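Long-range contacts in YcaO (PDB 6CIB), which binds adenine nucleotides and magnesium and probably uses ATP to drive backbone thioamidation of ribosomally made peptides, as a member of the YcaO cyclodehydratase family: residues A[144-154]-A[345-356]; A[16-24]-A[69-77]. One frame throughout, in Å; residues are numbered along the deposited sequence.

Interaction 1 (A[144-154]-A[345-356]); sequences HTNGLSAGRLR and PVVRVRVTGASE. With MG (magnesium ion), chain H; ADP (adenosine-5'-diphosphate), chain G.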
loop_
_atom_site.group_PDB
_atom_site.type_symbol
_atom_site.label_atom_id
_atom_site.label_comp_id
_atom_site.label_asym_id
_atom_site.label_seq_id
_atom_site.Cartn_x
_atom_site.Cartn_y
_atom_site.Cartn_z
ATOM N N HIS A 144 -1.096 -7.831 -10.057
ATOM C CA HIS A 144 -1.375 -6.568 -9.344
ATOM C C HIS A 144 -0.129 -6.086 -8.586
ATOM O O HIS A 144 0.934 -6.703 -8.693
ATOM C CB HIS A 144 -2.610 -6.689 -8.424
ATOM C CG HIS A 144 -2.478 -7.739 -7.367
ATOM N ND1 HIS A 144 -1.770 -7.536 -6.203
ATOM C CD2 HIS A 144 -2.965 -9.001 -7.297
ATOM C CE1 HIS A 144 -1.834 -8.624 -5.455
ATOM N NE2 HIS A 144 -2.545 -9.532 -6.099
ATOM N N THR A 145 -0.255 -4.987 -7.846
ATOM C CA THR A 145 0.911 -4.343 -7.205
ATOM C C THR A 145 0.876 -4.336 -5.657
ATOM O O THR A 145 1.683 -3.641 -5.014
ATOM C CB THR A 145 1.119 -2.902 -7.728
ATOM O OG1 THR A 145 -0.056 -2.136 -7.470
ATOM C CG2 THR A 145 1.415 -2.885 -9.240
ATOM N N ASN A 146 -0.041 -5.100 -5.058
ATOM C CA ASN A 146 -0.085 -5.212 -3.603
ATOM C C ASN A 146 1.219 -5.796 -3.082
ATOM O O ASN A 146 1.632 -6.882 -3.491
ATOM C CB ASN A 146 -1.267 -6.060 -3.116
ATOM C CG ASN A 146 -1.536 -5.887 -1.624
ATOM O OD1 ASN A 146 -1.628 -4.768 -1.126
ATOM N ND2 ASN A 146 -1.680 -6.996 -0.915
ATOM N N GLY A 147 1.866 -5.047 -2.194
ATOM C CA GLY A 147 3.145 -5.442 -1.627
ATOM C C GLY A 147 4.360 -4.958 -2.385
ATOM O O GLY A 147 5.490 -5.245 -1.979
ATOM N N LEU A 148 4.137 -4.255 -3.495
ATOM C CA LEU A 148 5.221 -3.660 -4.270
ATOM C C LEU A 148 5.653 -2.341 -3.646
ATOM O O LEU A 148 4.821 -1.473 -3.386
ATOM C CB LEU A 148 4.788 -3.458 -5.730
ATOM C CG LEU A 148 5.771 -2.858 -6.734
ATOM C CD1 LEU A 148 6.943 -3.804 -7.021
ATOM C CD2 LEU A 148 5.004 -2.530 -8.002
ATOM N N SER A 149 6.954 -2.192 -3.402
ATOM C CA SER A 149 7.497 -0.966 -2.811
ATOM C C SER A 149 8.944 -0.712 -3.200
ATOM O O SER A 149 9.727 -1.639 -3.363
ATOM C CB SER A 149 7.385 -0.988 -1.274
ATOM O OG SER A 149 6.020 -1.109 -0.872
ATOM N N ALA A 150 9.274 0.569 -3.318
ATOM C CA ALA A 150 10.635 1.037 -3.525
ATOM C C ALA A 150 11.113 1.751 -2.260
ATOM O O ALA A 150 10.300 2.173 -1.430
ATOM C CB ALA A 150 10.685 1.971 -4.722
ATOM N N GLY A 151 12.431 1.850 -2.103
ATOM C CA GLY A 151 13.040 2.652 -1.046
ATOM C C GLY A 151 14.479 3.009 -1.363
ATOM O O GLY A 151 15.016 2.594 -2.391
ATOM N N ARG A 152 15.109 3.782 -0.483
ATOM C CA ARG A 152 16.548 4.025 -0.585
ATOM C C ARG A 152 17.321 2.779 -0.153
ATOM O O ARG A 152 18.432 2.537 -0.628
ATOM C CB ARG A 152 16.963 5.222 0.264
ATOM C CG ARG A 152 16.479 6.580 -0.227
ATOM C CD ARG A 152 17.220 7.097 -1.449
ATOM N NE ARG A 152 18.661 7.266 -1.242
ATOM C CZ ARG A 152 19.252 8.358 -0.757
ATOM N NH1 ARG A 152 18.550 9.423 -0.388
ATOM N NH2 ARG A 152 20.571 8.380 -0.638
ATOM N N LEU A 153 16.718 1.997 0.746
ATOM C CA LEU A 153 17.279 0.735 1.209
ATOM C C LEU A 153 16.234 -0.344 1.097
ATOM O O LEU A 153 15.032 -0.059 1.132
ATOM C CB LEU A 153 17.765 0.841 2.663
ATOM C CG LEU A 153 18.824 1.899 3.036
ATOM C CD1 LEU A 153 19.030 1.894 4.536
ATOM C CD2 LEU A 153 20.161 1.670 2.340
ATOM N N ARG A 154 16.691 -1.588 0.981
ATOM C CA ARG A 154 15.786 -2.720 0.868
ATOM C C ARG A 154 14.857 -2.825 2.088
ATOM O O ARG A 154 13.677 -3.141 1.924
ATOM C CB ARG A 154 16.552 -4.019 0.522
ATOM C CG ARG A 154 16.978 -4.932 1.658
ATOM C CD ARG A 154 16.070 -6.152 1.727
ATOM N NE ARG A 154 16.604 -7.204 2.592
ATOM C CZ ARG A 154 16.027 -7.673 3.701
ATOM N NH1 ARG A 154 14.859 -7.218 4.128
ATOM N NH2 ARG A 154 16.627 -8.627 4.390
ATOM N N PRO A 345 16.600 0.127 -4.657
ATOM C CA PRO A 345 15.961 -1.039 -4.043
ATOM C C PRO A 345 14.448 -1.057 -4.265
ATOM O O PRO A 345 13.754 -0.105 -3.899
ATOM C CB PRO A 345 16.290 -0.879 -2.551
ATOM C CG PRO A 345 17.545 -0.072 -2.526
ATOM C CD PRO A 345 17.442 0.865 -3.694
ATOM N N VAL A 346 13.965 -2.120 -4.912
ATOM C CA VAL A 346 12.526 -2.381 -5.070
ATOM C C VAL A 346 12.288 -3.826 -4.660
ATOM O O VAL A 346 13.101 -4.707 -4.975
ATOM C CB VAL A 346 12.008 -2.140 -6.528
ATOM C CG1 VAL A 346 10.503 -2.416 -6.642
ATOM C CG2 VAL A 346 12.298 -0.715 -6.986
ATOM N N VAL A 347 11.192 -4.063 -3.939
ATOM C CA VAL A 347 10.784 -5.423 -3.581
ATOM C C VAL A 347 9.309 -5.678 -3.855
ATOM O O VAL A 347 8.494 -4.744 -3.926
ATOM C CB VAL A 347 11.090 -5.810 -2.102
ATOM C CG1 VAL A 347 12.572 -5.651 -1.764
ATOM C CG2 VAL A 347 10.208 -5.052 -1.114
ATOM N N ARG A 348 8.991 -6.961 -4.008
ATOM C CA ARG A 348 7.634 -7.434 -3.902
ATOM C C ARG A 348 7.538 -8.322 -2.655
ATOM O O ARG A 348 8.253 -9.322 -2.531
ATOM C CB ARG A 348 7.233 -8.205 -5.160
ATOM C CG ARG A 348 5.752 -8.514 -5.249
ATOM C CD ARG A 348 4.966 -7.307 -5.753
ATOM N NE ARG A 348 3.530 -7.498 -5.563
ATOM C CZ ARG A 348 2.717 -8.083 -6.439
ATOM N NH1 ARG A 348 3.176 -8.539 -7.605
ATOM N NH2 ARG A 348 1.428 -8.212 -6.147
ATOM N N VAL A 349 6.669 -7.918 -1.735
ATOM C CA VAL A 349 6.357 -8.688 -0.528
ATOM C C VAL A 349 5.048 -9.410 -0.778
ATOM O O VAL A 349 4.060 -8.787 -1.184
ATOM C CB VAL A 349 6.241 -7.780 0.720
ATOM C CG1 VAL A 349 5.771 -8.569 1.946
ATOM C CG2 VAL A 349 7.577 -7.104 1.000
ATOM N N ARG A 350 5.065 -10.725 -0.584
ATOM C CA ARG A 350 3.852 -11.536 -0.618
ATOM C C ARG A 350 3.688 -12.234 0.731
ATOM O O ARG A 350 4.654 -12.770 1.280
ATOM C CB ARG A 350 3.890 -12.587 -1.746
ATOM C CG ARG A 350 4.336 -12.108 -3.130
ATOM C CD ARG A 350 3.435 -11.035 -3.734
ATOM N NE ARG A 350 2.083 -11.523 -4.010
ATOM C CZ ARG A 350 0.966 -10.968 -3.551
ATOM N NH1 ARG A 350 1.012 -9.872 -2.796
ATOM N NH2 ARG A 350 -0.212 -11.503 -3.869
ATOM N N VAL A 351 2.469 -12.216 1.258
ATOM C CA VAL A 351 2.132 -12.986 2.459
ATOM C C VAL A 351 1.085 -14.004 2.001
ATOM O O VAL A 351 -0.035 -13.625 1.621
ATOM C CB VAL A 351 1.662 -12.072 3.622
ATOM C CG1 VAL A 351 1.364 -12.875 4.882
ATOM C CG2 VAL A 351 2.717 -11.013 3.936
ATOM N N THR A 352 1.466 -15.288 2.018
ATOM C CA THR A 352 0.756 -16.337 1.243
ATOM C C THR A 352 -0.700 -16.576 1.604
ATOM O O THR A 352 -1.485 -16.983 0.749
ATOM C CB THR A 352 1.485 -17.698 1.244
ATOM O OG1 THR A 352 1.585 -18.185 2.587
ATOM C CG2 THR A 352 2.877 -17.584 0.616
ATOM N N GLY A 353 -1.058 -16.315 2.859
ATOM C CA GLY A 353 -2.447 -16.445 3.310
ATOM C C GLY A 353 -3.094 -15.152 3.785
ATOM O O GLY A 353 -4.141 -15.200 4.431
ATOM N N ALA A 354 -2.480 -14.003 3.482
ATOM C CA ALA A 354 -3.123 -12.696 3.733
ATOM C C ALA A 354 -4.210 -12.478 2.699
ATOM O O ALA A 354 -4.058 -12.878 1.546
ATOM C CB ALA A 354 -2.115 -11.558 3.688
ATOM N N SER A 355 -5.314 -11.866 3.113
ATOM C CA SER A 355 -6.431 -11.657 2.194
ATOM C C SER A 355 -6.170 -10.493 1.248
ATOM O O SER A 355 -5.682 -9.439 1.661
ATOM C CB SER A 355 -7.727 -11.408 2.950
ATOM O OG SER A 355 -8.818 -11.412 2.037
ATOM N N GLU A 356 -6.498 -10.712 -0.023
ATOM C CA GLU A 356 -6.454 -9.676 -1.044
ATOM C C GLU A 356 -7.815 -9.575 -1.751
ATOM O O GLU A 356 -7.902 -9.200 -2.924
ATOM C CB GLU A 356 -5.285 -9.915 -2.010
ATOM C CG GLU A 356 -3.910 -9.790 -1.351
ATOM C CD GLU A 356 -2.749 -10.125 -2.265
ATOM O OE1 GLU A 356 -2.884 -11.000 -3.149
ATOM O OE2 GLU A 356 -1.669 -9.523 -2.078
HETATM MG MG MG H . 3.660 0.538 -3.666
HETATM P PB ADP G . 2.310 4.162 -0.775
HETATM O O1B ADP G . 3.470 3.194 -0.673
HETATM O O2B ADP G . 1.189 3.903 0.212
HETATM O O3B ADP G . 1.832 4.445 -2.180
HETATM P PA ADP G . 3.724 6.694 -0.879
HETATM O O1A ADP G . 4.303 7.465 0.276
HETATM O O2A ADP G . 2.807 7.447 -1.805
HETATM O O3A ADP G . 2.923 5.518 -0.158
HETATM O "O5'" ADP G . 4.941 6.035 -1.695
HETATM C "C5'" ADP G . 4.936 5.645 -3.080
HETATM C "C4'" ADP G . 6.230 4.871 -3.392
HETATM O "O4'" ADP G . 7.373 5.695 -3.118
HETATM C "C3'" ADP G . 6.426 3.628 -2.519
HETATM O "O3'" ADP G . 7.185 2.638 -3.241
HETATM C "C2'" ADP G . 7.255 4.139 -1.354
HETATM O "O2'" ADP G . 7.975 3.101 -0.696
HETATM C "C1'" ADP G . 8.161 5.156 -2.041
HETATM N N9 ADP G . 8.577 6.267 -1.156
HETATM C C8 ADP G . 7.752 7.169 -0.594
HETATM N N7 ADP G . 8.445 8.052 0.161
HETATM C C5 ADP G . 9.741 7.734 0.070
HETATM C C6 ADP G . 11.002 8.279 0.623
HETATM N N6 ADP G . 10.983 9.367 1.429
HETATM N N1 ADP G . 12.155 7.646 0.293
HETATM C C2 ADP G . 12.181 6.557 -0.514
HETATM N N3 ADP G . 11.067 6.015 -1.056
HETATM C C4 ADP G . 9.835 6.554 -0.804
HETATM O O HOH W 1 1.557 -9.727 -9.559
HETATM O O HOH W 2 1.964 -0.819 -4.098
HETATM O O HOH W 3 -3.177 -8.047 1.582
HETATM O O HOH W 4 3.991 0.795 -1.482
HETATM O O HOH W 5 2.570 2.453 -4.149
#
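R348 leaves strand 346-351 with CG anti to the backbone N (chi1 -169°) and then bends at chi2, which swings its guanidinium onto the carbonyl of N146. N146, its own CG anti to N (chi1 -165°), carries its amide the other way, to E356. These two grips sit at one end of an antiparallel strand pair, 148-150 against 346-351, on the edge of a five-stranded sheet where the nucleotide and magnesium of this YcaO enzyme bind. R348 takes N146 O side-on: NE donates to it at 2.9 Å and NH2 donates as well, both from the same face of the carbonyl, with the oxygen in the guanidinium plane. N146 ND2 gives an almost straight bond (172°) to E356 OE2, 2.8 Å away, reaching that oxygen on its anti side. The syn sides of both carboxylate oxygens are taken by R350, which meets E356 end-on with NH1 and NH2 and has a second acid, E131, as a salt-bridge partner. So E356 OE2 has two good donors, and the carboxylate is held against turning. H144 adds a weak bond from NE2 to E356 OE1, while its ND1 accepts from N146 N in the ring plane.

Along the strands, S149 and V347 form the hydrogen-bonded pair, bound in both directions. A150 pairs with V346 and L148 with R348, all four on one face of the sheet; L148 CD1 reaches diagonally to V346 CG1, 3.8 Å away. At G147 a CB would run into V349 O. From this contact the direct bonds to ADP and magnesium come from the backbone: A150 N donates to ADP O3' at 2.9 Å and A150 O accepts from O2'. L148 O binds magnesium at 2.3 Å, alongside E81 and three waters, one of which, bonded to S149 OG, reaches ADP O1B.

Interaction 2 (A[16-24]-A[69-77]); sequences PKETLRWIR and IQARVSAAM. With ADP (adenosine-5'-diphosphate), chain G.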
loop_
_atom_site.group_PDB
_atom_site.type_symbol
_atom_site.label_atom_id
_atom_site.label_comp_id
_atom_site.label_asym_id
_atom_site.label_seq_id
_atom_site.Cartn_x
_atom_site.Cartn_y
_atom_site.Cartn_z
ATOM N N PRO A 16 13.585 13.412 3.178
ATOM C CA PRO A 16 13.020 13.545 1.819
ATOM C C PRO A 16 13.760 14.528 0.910
ATOM O O PRO A 16 13.906 14.249 -0.280
ATOM C CB PRO A 16 11.587 14.002 2.088
ATOM C CG PRO A 16 11.251 13.298 3.364
ATOM C CD PRO A 16 12.515 13.404 4.193
ATOM N N LYS A 17 14.231 15.649 1.459
ATOM C CA LYS A 17 15.023 16.615 0.681
ATOM C C LYS A 17 16.290 15.987 0.084
ATOM O O LYS A 17 16.626 16.269 -1.062
ATOM C CB LYS A 17 15.336 17.882 1.495
ATOM C CG LYS A 17 16.272 17.686 2.679
ATOM C CD LYS A 17 16.505 18.989 3.422
ATOM C CE LYS A 17 17.454 18.773 4.590
ATOM N NZ LYS A 17 17.739 20.078 5.247
ATOM N N GLU A 18 16.951 15.118 0.857
ATOM C CA GLU A 18 18.134 14.373 0.411
ATOM C C GLU A 18 17.771 13.400 -0.711
ATOM O O GLU A 18 18.448 13.338 -1.738
ATOM C CB GLU A 18 18.772 13.626 1.591
ATOM C CG GLU A 18 19.706 14.486 2.427
ATOM C CD GLU A 18 19.587 14.261 3.931
ATOM O OE1 GLU A 18 19.421 13.102 4.411
ATOM O OE2 GLU A 18 19.680 15.279 4.655
ATOM N N THR A 19 16.686 12.659 -0.504
ATOM C CA THR A 19 16.198 11.683 -1.474
ATOM C C THR A 19 15.776 12.337 -2.788
ATOM O O THR A 19 16.072 11.798 -3.850
ATOM C CB THR A 19 15.081 10.809 -0.857
ATOM O OG1 THR A 19 15.627 10.143 0.280
ATOM C CG2 THR A 19 14.559 9.749 -1.849
ATOM N N LEU A 20 15.123 13.497 -2.717
ATOM C CA LEU A 20 14.741 14.226 -3.928
ATOM C C LEU A 20 15.974 14.650 -4.733
ATOM O O LEU A 20 16.004 14.499 -5.963
ATOM C CB LEU A 20 13.838 15.433 -3.621
ATOM C CG LEU A 20 13.177 16.160 -4.813
ATOM C CD1 LEU A 20 12.513 15.214 -5.819
ATOM C CD2 LEU A 20 12.179 17.198 -4.335
ATOM N N ARG A 21 16.987 15.151 -4.028
ATOM C CA ARG A 21 18.241 15.579 -4.649
ATOM C C ARG A 21 18.889 14.397 -5.374
ATOM O O ARG A 21 19.352 14.537 -6.505
ATOM C CB ARG A 21 19.167 16.188 -3.583
ATOM C CG ARG A 21 20.485 16.755 -4.087
ATOM C CD ARG A 21 21.129 17.719 -3.088
ATOM N NE ARG A 21 21.182 17.190 -1.725
ATOM C CZ ARG A 21 20.648 17.768 -0.647
ATOM N NH1 ARG A 21 20.015 18.933 -0.725
ATOM N NH2 ARG A 21 20.765 17.176 0.533
ATOM N N TRP A 22 18.863 13.238 -4.714
ATOM C CA TRP A 22 19.368 11.966 -5.223
ATOM C C TRP A 22 18.574 11.450 -6.443
ATOM O O TRP A 22 19.176 11.020 -7.434
ATOM C CB TRP A 22 19.370 10.967 -4.059
ATOM C CG TRP A 22 19.762 9.542 -4.344
ATOM C CD1 TRP A 22 21.028 9.013 -4.324
ATOM C CD2 TRP A 22 18.876 8.450 -4.611
ATOM N NE1 TRP A 22 20.981 7.662 -4.591
ATOM C CE2 TRP A 22 19.675 7.289 -4.767
ATOM C CE3 TRP A 22 17.481 8.337 -4.746
ATOM C CZ2 TRP A 22 19.127 6.033 -5.055
ATOM C CZ3 TRP A 22 16.931 7.080 -5.036
ATOM C CH2 TRP A 22 17.757 5.950 -5.188
ATOM N N ILE A 23 17.236 11.508 -6.376
ATOM C CA ILE A 23 16.353 11.153 -7.514
ATOM C C ILE A 23 16.691 12.005 -8.746
ATOM O O ILE A 23 16.803 11.482 -9.862
ATOM C CB ILE A 23 14.838 11.274 -7.142
ATOM C CG1 ILE A 23 14.404 10.123 -6.213
ATOM C CG2 ILE A 23 13.948 11.324 -8.386
ATOM C CD1 ILE A 23 13.120 10.381 -5.432
ATOM N N ARG A 24 16.863 13.307 -8.522
ATOM C CA ARG A 24 17.158 14.260 -9.588
ATOM C C ARG A 24 18.536 14.056 -10.215
ATOM O O ARG A 24 18.671 14.086 -11.443
ATOM C CB ARG A 24 16.992 15.686 -9.086
ATOM C CG ARG A 24 15.553 16.144 -9.148
ATOM C CD ARG A 24 15.301 17.312 -8.228
ATOM N NE ARG A 24 13.898 17.712 -8.282
ATOM C CZ ARG A 24 13.336 18.644 -7.518
ATOM N NH1 ARG A 24 14.046 19.295 -6.600
ATOM N NH2 ARG A 24 12.042 18.913 -7.665
ATOM N N ILE A 69 8.122 18.480 -1.210
ATOM C CA ILE A 69 9.288 17.619 -1.390
ATOM C C ILE A 69 8.879 16.140 -1.284
ATOM O O ILE A 69 9.164 15.356 -2.202
ATOM C CB ILE A 69 10.474 17.977 -0.435
ATOM C CG1 ILE A 69 11.180 19.269 -0.893
ATOM C CG2 ILE A 69 11.500 16.846 -0.418
ATOM C CD1 ILE A 69 12.153 19.872 0.127
ATOM N N GLN A 70 8.194 15.764 -0.203
ATOM C CA GLN A 70 7.791 14.350 -0.014
ATOM C C GLN A 70 6.831 13.865 -1.106
ATOM O O GLN A 70 6.947 12.734 -1.566
ATOM C CB GLN A 70 7.212 14.084 1.392
ATOM C CG GLN A 70 6.672 12.658 1.639
ATOM C CD GLN A 70 7.681 11.532 1.378
ATOM O OE1 GLN A 70 8.896 11.744 1.362
ATOM N NE2 GLN A 70 7.164 10.312 1.180
ATOM N N ALA A 71 5.907 14.730 -1.522
ATOM C CA ALA A 71 4.995 14.403 -2.617
ATOM C C ALA A 71 5.748 14.114 -3.914
ATOM O O ALA A 71 5.371 13.206 -4.665
ATOM C CB ALA A 71 3.979 15.516 -2.818
ATOM N N ARG A 72 6.814 14.879 -4.162
ATOM C CA ARG A 72 7.629 14.727 -5.366
ATOM C C ARG A 72 8.521 13.478 -5.315
ATOM O O ARG A 72 8.739 12.832 -6.336
ATOM C CB ARG A 72 8.418 16.016 -5.670
ATOM C CG ARG A 72 7.501 17.088 -6.237
ATOM C CD ARG A 72 8.163 18.410 -6.570
ATOM N NE ARG A 72 7.168 19.299 -7.161
ATOM C CZ ARG A 72 7.246 20.630 -7.211
ATOM N NH1 ARG A 72 8.282 21.280 -6.697
ATOM N NH2 ARG A 72 6.262 21.315 -7.779
ATOM N N VAL A 73 9.010 13.142 -4.124
ATOM C CA VAL A 73 9.713 11.874 -3.883
ATOM C C VAL A 73 8.752 10.696 -4.076
ATOM O O VAL A 73 9.062 9.748 -4.801
ATOM C CB VAL A 73 10.347 11.825 -2.470
ATOM C CG1 VAL A 73 10.906 10.434 -2.170
ATOM C CG2 VAL A 73 11.448 12.872 -2.336
ATOM N N SER A 74 7.590 10.782 -3.431
ATOM C CA SER A 74 6.542 9.754 -3.510
ATOM C C SER A 74 6.137 9.473 -4.967
ATOM O O SER A 74 6.064 8.311 -5.376
ATOM C CB SER A 74 5.334 10.207 -2.675
ATOM O OG SER A 74 4.184 9.448 -2.944
ATOM N N ALA A 75 5.889 10.534 -5.742
ATOM C CA ALA A 75 5.515 10.382 -7.155
ATOM C C ALA A 75 6.628 9.725 -7.974
ATOM O O ALA A 75 6.352 8.816 -8.759
ATOM C CB ALA A 75 5.098 11.713 -7.770
ATOM N N ALA A 76 7.869 10.177 -7.778
ATOM C CA ALA A 76 9.032 9.610 -8.462
ATOM C C ALA A 76 9.231 8.113 -8.181
ATOM O O ALA A 76 9.418 7.321 -9.111
ATOM C CB ALA A 76 10.296 10.390 -8.111
HETATM N N MSE A 77 9.184 7.737 -6.906
HETATM C CA MSE A 77 9.448 6.360 -6.494
HETATM C C MSE A 77 8.319 5.422 -6.869
HETATM O O MSE A 77 8.557 4.244 -7.123
HETATM C CB MSE A 77 9.817 6.333 -5.012
HETATM C CG MSE A 77 11.079 7.137 -4.690
HETATM SE SE MSE A 77 12.665 6.274 -5.492
HETATM C CE MSE A 77 12.948 5.051 -3.969
HETATM P PB ADP G . 2.310 4.162 -0.775
HETATM O O1B ADP G . 3.470 3.194 -0.673
HETATM O O2B ADP G . 1.189 3.903 0.212
HETATM O O3B ADP G . 1.832 4.445 -2.180
HETATM P PA ADP G . 3.724 6.694 -0.879
HETATM O O1A ADP G . 4.303 7.465 0.276
HETATM O O2A ADP G . 2.807 7.447 -1.805
HETATM O O3A ADP G . 2.923 5.518 -0.158
HETATM O "O5'" ADP G . 4.941 6.035 -1.695
HETATM C "C5'" ADP G . 4.936 5.645 -3.080
HETATM C "C4'" ADP G . 6.230 4.871 -3.392
HETATM O "O4'" ADP G . 7.373 5.695 -3.118
HETATM C "C3'" ADP G . 6.426 3.628 -2.519
HETATM O "O3'" ADP G . 7.185 2.638 -3.241
HETATM C "C2'" ADP G . 7.255 4.139 -1.354
HETATM O "O2'" ADP G . 7.975 3.101 -0.696
HETATM C "C1'" ADP G . 8.161 5.156 -2.041
HETATM N N9 ADP G . 8.577 6.267 -1.156
HETATM C C8 ADP G . 7.752 7.169 -0.594
HETATM N N7 ADP G . 8.445 8.052 0.161
HETATM C C5 ADP G . 9.741 7.734 0.070
HETATM C C6 ADP G . 11.002 8.279 0.623
HETATM N N6 ADP G . 10.983 9.367 1.429
HETATM N N1 ADP G . 12.155 7.646 0.293
HETATM C C2 ADP G . 12.181 6.557 -0.514
HETATM N N3 ADP G . 11.067 6.015 -1.056
HETATM C C4 ADP G . 9.835 6.554 -0.804
#
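V73 is the knob between helix 16-24 and helix 69-77, set into a hole made by P16, T19, L20 and I23. From its CB the two methyls part. CG2 turns to helix 16-24, 3.5 Å from P16 O and close to L20 CB; CG1, anti to the backbone N (chi1 172°), touches T19 CG2 at 3.7 Å and I23 CD1, and also lies 3.5 Å from ADP C6. One valine thus packs the helices together and lines the adenine pocket. Further along, I23 CG2 meets A76 CB at 3.8 Å while I23 CD1 touches CG of the selenomethionine M77. At the other end I69 CG2 lies against the P16–K17 peptide.

Q70 reads the adenine with its amide: NE2 donates to ADP N7 at 2.8 Å, and OE1 accepts from N6 at 3.2 Å while P16 CG rests against that oxygen. With an alanine in place of Q70, N6 and N7 would probably lose these partners and a gap open beside the P16 ring. S74 OG donates to ADP O2A.

The axes of the two segments come within 8.9 Å at their closest and are inclined at 46°. Helix 28-31 covers the far end, touching I23 and A76, and strand 45-54 packs on A71 and A75, so helix 69-77 lies between that strand and helix 16-24.

In the fold
From the N terminus, helix 16-25 comes first; after the three strands 34-42, 45-54 and 57-64 the chain returns as helix 68-85, and interaction 2 closes that loop, 45 residues across. Interaction 1 opens only later, at 144-154, and closes 191 residues on at 345-356, bringing the last strand of the sheet beside edge strand 148-150. The two loops therefore follow in series, neither nesting nor crossing. In space they meet: R152 reaches back to T19 and W22, and M77 packs on A150 and G151. Between them they tie the N-terminal helices to the antiparallel sheet, with ADP touching both.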